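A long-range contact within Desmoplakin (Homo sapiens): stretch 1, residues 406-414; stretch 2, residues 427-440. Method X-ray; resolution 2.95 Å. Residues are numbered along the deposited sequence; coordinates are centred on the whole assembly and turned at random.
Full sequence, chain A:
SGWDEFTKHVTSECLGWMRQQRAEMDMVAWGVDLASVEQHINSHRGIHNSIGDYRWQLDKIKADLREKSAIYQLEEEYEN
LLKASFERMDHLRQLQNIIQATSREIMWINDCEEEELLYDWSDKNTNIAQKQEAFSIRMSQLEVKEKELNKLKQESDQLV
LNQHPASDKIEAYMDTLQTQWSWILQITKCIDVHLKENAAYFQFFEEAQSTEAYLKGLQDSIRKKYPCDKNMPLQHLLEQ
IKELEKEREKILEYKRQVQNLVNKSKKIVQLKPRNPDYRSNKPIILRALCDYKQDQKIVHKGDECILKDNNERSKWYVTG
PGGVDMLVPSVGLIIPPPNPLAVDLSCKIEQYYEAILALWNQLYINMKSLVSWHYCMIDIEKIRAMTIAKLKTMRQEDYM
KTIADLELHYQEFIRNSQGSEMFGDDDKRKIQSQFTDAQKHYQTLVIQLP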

# COMPACT_ATOMS: atom_id res chain seq x y z
N LEU A 406 61.90 8.17 23.28
CA LEU A 406 61.48 9.55 23.31
C LEU A 406 61.31 10.11 21.90
O LEU A 406 60.31 10.76 21.60
CB LEU A 406 62.47 10.41 24.09
CG LEU A 406 62.07 11.88 24.21
CD1 LEU A 406 60.74 12.00 24.94
CD2 LEU A 406 63.15 12.68 24.92
N GLU A 407 62.29 9.87 21.04
CA GLU A 407 62.23 10.36 19.67
C GLU A 407 60.95 9.91 18.98
O GLU A 407 60.34 10.67 18.23
CB GLU A 407 63.46 9.92 18.88
CG GLU A 407 64.71 10.73 19.18
CD GLU A 407 65.91 10.29 18.36
OE1 GLU A 407 66.03 9.08 18.08
OE2 GLU A 407 66.73 11.16 18.00
N LEU A 408 60.54 8.68 19.25
CA LEU A 408 59.34 8.12 18.63
C LEU A 408 58.07 8.56 19.33
O LEU A 408 57.06 8.83 18.69
CB LEU A 408 59.42 6.59 18.59
CG LEU A 408 60.47 6.01 17.65
CD1 LEU A 408 60.36 4.50 17.57
CD2 LEU A 408 60.35 6.63 16.27
N HIS A 409 58.11 8.64 20.66
CA HIS A 409 56.95 9.09 21.41
C HIS A 409 56.65 10.56 21.14
O HIS A 409 55.50 10.99 21.20
CB HIS A 409 57.11 8.83 22.91
CG HIS A 409 56.73 7.44 23.32
ND1 HIS A 409 55.48 6.91 23.10
CD2 HIS A 409 57.44 6.47 23.94
CE1 HIS A 409 55.43 5.68 23.57
NE2 HIS A 409 56.61 5.38 24.08
N TYR A 410 57.69 11.32 20.82
CA TYR A 410 57.50 12.73 20.51
C TYR A 410 56.96 12.93 19.09
O TYR A 410 56.24 13.90 18.83
CB TYR A 410 58.78 13.54 20.72
CG TYR A 410 58.55 15.03 20.62
CD1 TYR A 410 57.70 15.67 21.52
CD2 TYR A 410 59.16 15.79 19.64
CE1 TYR A 410 57.48 17.03 21.44
CE2 TYR A 410 58.94 17.15 19.55
CZ TYR A 410 58.10 17.76 20.45
OH TYR A 410 57.88 19.12 20.36
N GLN A 411 57.31 12.02 18.18
CA GLN A 411 56.74 12.05 16.84
C GLN A 411 55.24 11.76 16.89
O GLN A 411 54.45 12.42 16.23
CB GLN A 411 57.43 11.03 15.92
CG GLN A 411 58.75 11.50 15.33
CD GLN A 411 59.33 10.49 14.35
OE1 GLN A 411 58.61 9.62 13.84
NE2 GLN A 411 60.63 10.59 14.08
N GLU A 412 54.87 10.76 17.69
CA GLU A 412 53.47 10.40 17.85
C GLU A 412 52.66 11.55 18.42
O GLU A 412 51.52 11.78 18.02
CB GLU A 412 53.33 9.17 18.75
CG GLU A 412 53.24 7.87 17.99
CD GLU A 412 51.94 7.74 17.23
OE1 GLU A 412 50.88 8.07 17.82
OE2 GLU A 412 51.97 7.30 16.05
N PHE A 413 53.25 12.28 19.37
CA PHE A 413 52.58 13.42 19.97
C PHE A 413 52.35 14.52 18.94
O PHE A 413 51.23 14.96 18.73
CB PHE A 413 53.37 13.97 21.15
CG PHE A 413 52.83 15.26 21.69
CD1 PHE A 413 51.88 15.26 22.70
CD2 PHE A 413 53.26 16.48 21.19
CE1 PHE A 413 51.37 16.44 23.19
CE2 PHE A 413 52.75 17.67 21.68
CZ PHE A 413 51.81 17.65 22.68
N ILE A 414 53.44 14.96 18.30
CA ILE A 414 53.35 15.94 17.23
C ILE A 414 52.26 15.57 16.23
O ILE A 414 51.52 16.42 15.75
CB ILE A 414 54.68 16.08 16.48
CG1 ILE A 414 55.65 16.95 17.27
CG2 ILE A 414 54.46 16.66 15.09
CD1 ILE A 414 56.95 17.22 16.55
N ASP A 427 51.71 25.17 25.09
CA ASP A 427 52.12 23.83 25.50
C ASP A 427 52.98 23.17 24.43
O ASP A 427 53.88 22.39 24.74
CB ASP A 427 50.88 22.98 25.79
CG ASP A 427 49.87 23.70 26.65
OD1 ASP A 427 50.29 24.56 27.46
OD2 ASP A 427 48.66 23.43 26.52
N LYS A 428 52.69 23.48 23.17
CA LYS A 428 53.45 22.93 22.05
C LYS A 428 54.88 23.45 22.05
O LYS A 428 55.78 22.83 21.47
CB LYS A 428 52.77 23.25 20.72
CG LYS A 428 51.45 22.53 20.49
CD LYS A 428 50.94 22.75 19.08
CE LYS A 428 49.62 22.04 18.84
NZ LYS A 428 49.17 22.18 17.42
N ARG A 429 55.09 24.59 22.69
CA ARG A 429 56.43 25.15 22.85
C ARG A 429 57.04 24.64 24.14
O ARG A 429 58.23 24.33 24.20
CB ARG A 429 56.38 26.68 22.85
CG ARG A 429 55.76 27.30 21.61
CD ARG A 429 55.87 28.81 21.64
NE ARG A 429 55.07 29.44 20.59
CZ ARG A 429 53.84 29.91 20.76
NH1 ARG A 429 53.26 29.83 21.95
NH2 ARG A 429 53.19 30.46 19.75
N LYS A 430 56.22 24.55 25.18
CA LYS A 430 56.68 24.07 26.48
C LYS A 430 57.31 22.69 26.35
O LYS A 430 58.42 22.46 26.84
CB LYS A 430 55.51 24.02 27.48
CG LYS A 430 55.81 24.70 28.81
CD LYS A 430 57.06 24.14 29.46
CE LYS A 430 57.45 24.94 30.69
NZ LYS A 430 58.73 24.44 31.28
N ILE A 431 56.61 21.79 25.69
CA ILE A 431 57.10 20.43 25.46
C ILE A 431 58.26 20.45 24.48
O ILE A 431 59.26 19.75 24.67
CB ILE A 431 55.98 19.53 24.91
CG1 ILE A 431 54.72 19.69 25.75
CG2 ILE A 431 56.43 18.07 24.87
CD1 ILE A 431 53.49 19.15 25.09
N GLN A 432 58.12 21.25 23.43
CA GLN A 432 59.17 21.41 22.43
C GLN A 432 60.49 21.78 23.10
O GLN A 432 61.56 21.37 22.65
CB GLN A 432 58.78 22.49 21.42
CG GLN A 432 59.85 22.79 20.38
CD GLN A 432 59.91 21.75 19.28
OE1 GLN A 432 59.84 22.08 18.09
NE2 GLN A 432 60.06 20.49 19.66
N SER A 433 60.41 22.55 24.18
CA SER A 433 61.60 23.00 24.89
C SER A 433 62.12 21.94 25.86
O SER A 433 63.32 21.77 26.02
CB SER A 433 61.32 24.30 25.64
OG SER A 433 60.92 25.32 24.74
N GLN A 434 61.20 21.22 26.50
CA GLN A 434 61.60 20.14 27.40
C GLN A 434 62.30 19.04 26.62
O GLN A 434 63.29 18.47 27.08
CB GLN A 434 60.38 19.57 28.12
CG GLN A 434 59.57 20.61 28.88
CD GLN A 434 58.52 19.99 29.77
OE1 GLN A 434 58.82 19.15 30.61
NE2 GLN A 434 57.27 20.40 29.59
N PHE A 435 61.78 18.76 25.43
CA PHE A 435 62.33 17.74 24.54
C PHE A 435 63.72 18.13 24.05
O PHE A 435 64.68 17.37 24.19
CB PHE A 435 61.40 17.52 23.35
CG PHE A 435 61.97 16.64 22.28
CD1 PHE A 435 61.92 15.26 22.39
CD2 PHE A 435 62.55 17.19 21.14
CE1 PHE A 435 62.45 14.45 21.41
CE2 PHE A 435 63.08 16.38 20.15
CZ PHE A 435 63.02 15.01 20.28
N THR A 436 63.83 19.33 23.48
CA THR A 436 65.09 19.81 22.94
C THR A 436 66.16 19.90 24.03
O THR A 436 67.34 19.64 23.78
CB THR A 436 64.92 21.16 22.21
OG1 THR A 436 66.12 21.47 21.49
CG2 THR A 436 64.60 22.27 23.19
N ASP A 437 65.74 20.26 25.24
CA ASP A 437 66.65 20.29 26.39
C ASP A 437 67.18 18.90 26.67
O ASP A 437 68.38 18.65 26.60
CB ASP A 437 65.94 20.83 27.63
CG ASP A 437 65.75 22.34 27.60
OD1 ASP A 437 65.91 22.94 26.51
OD2 ASP A 437 65.44 22.93 28.65
N ALA A 438 66.26 17.98 27.00
CA ALA A 438 66.61 16.60 27.30
C ALA A 438 67.41 15.97 26.16
O ALA A 438 68.23 15.08 26.39
CB ALA A 438 65.36 15.79 27.58
N GLN A 439 67.16 16.43 24.94
CA GLN A 439 67.91 15.94 23.79
C GLN A 439 69.40 16.23 23.94
O GLN A 439 70.23 15.36 23.74
CB GLN A 439 67.39 16.56 22.50
CG GLN A 439 66.54 15.62 21.66
CD GLN A 439 66.26 16.17 20.28
OE1 GLN A 439 66.10 17.38 20.10
NE2 GLN A 439 66.21 15.28 19.29
N LYS A 440 69.72 17.47 24.31
CA LYS A 440 71.11 17.86 24.47
C LYS A 440 71.69 17.42 25.81
O LYS A 440 72.90 17.18 25.92
CB LYS A 440 71.29 19.37 24.26
CG LYS A 440 71.10 19.80 22.82
CD LYS A 440 71.77 21.13 22.53
CE LYS A 440 71.75 21.44 21.04
NZ LYS A 440 72.54 22.66 20.72

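Antiparallel helices separated by bulky side chains illustrate how aromatic side chains can fill the space between two well-separated helices. Residues 406-414 and 427-440 each lie within a longer helix, and their N-to-C directions differ by 165°. The axes come no closer than 11.7 Å; even the nearest alpha carbons, Tyr410 CA and Phe435 CA, are 8.0 Å apart. Within each stretch the backbone hydrogen bonds run along the helix, for example Tyr410 N to Leu406 O and Phe435 N to Ile431 O, both 2.8 Å; the contacts between the helices are made almost wholly by side chains.

At the centre, Tyr410 and Phe435, both with chi1 t, fill the gap with a face-to-face stack: centroids 4.3 Å apart, planes inclined by 14°. Apolar neighbours extend this contact along the helices. Leu406 CD2 packs 3.8 Å from Phe435 CD1, while Ile431 meets both Tyr410 (CG2 to Tyr410 CE1, 3.7 Å) and Phe413 (CD1 to Phe413 CZ, 3.3 Å, a tight approach).

Polar groups add no hydrogen bond across the contact. Tyr410 OH lies 2.7 Å from Gln432 NE2, yet the angle is poor for a hydrogen bond, and Glu407 OE2 stays 4.3 Å from Gln439 NE2. The pairing of these stretches rests on van der Waals packing and apolar burial.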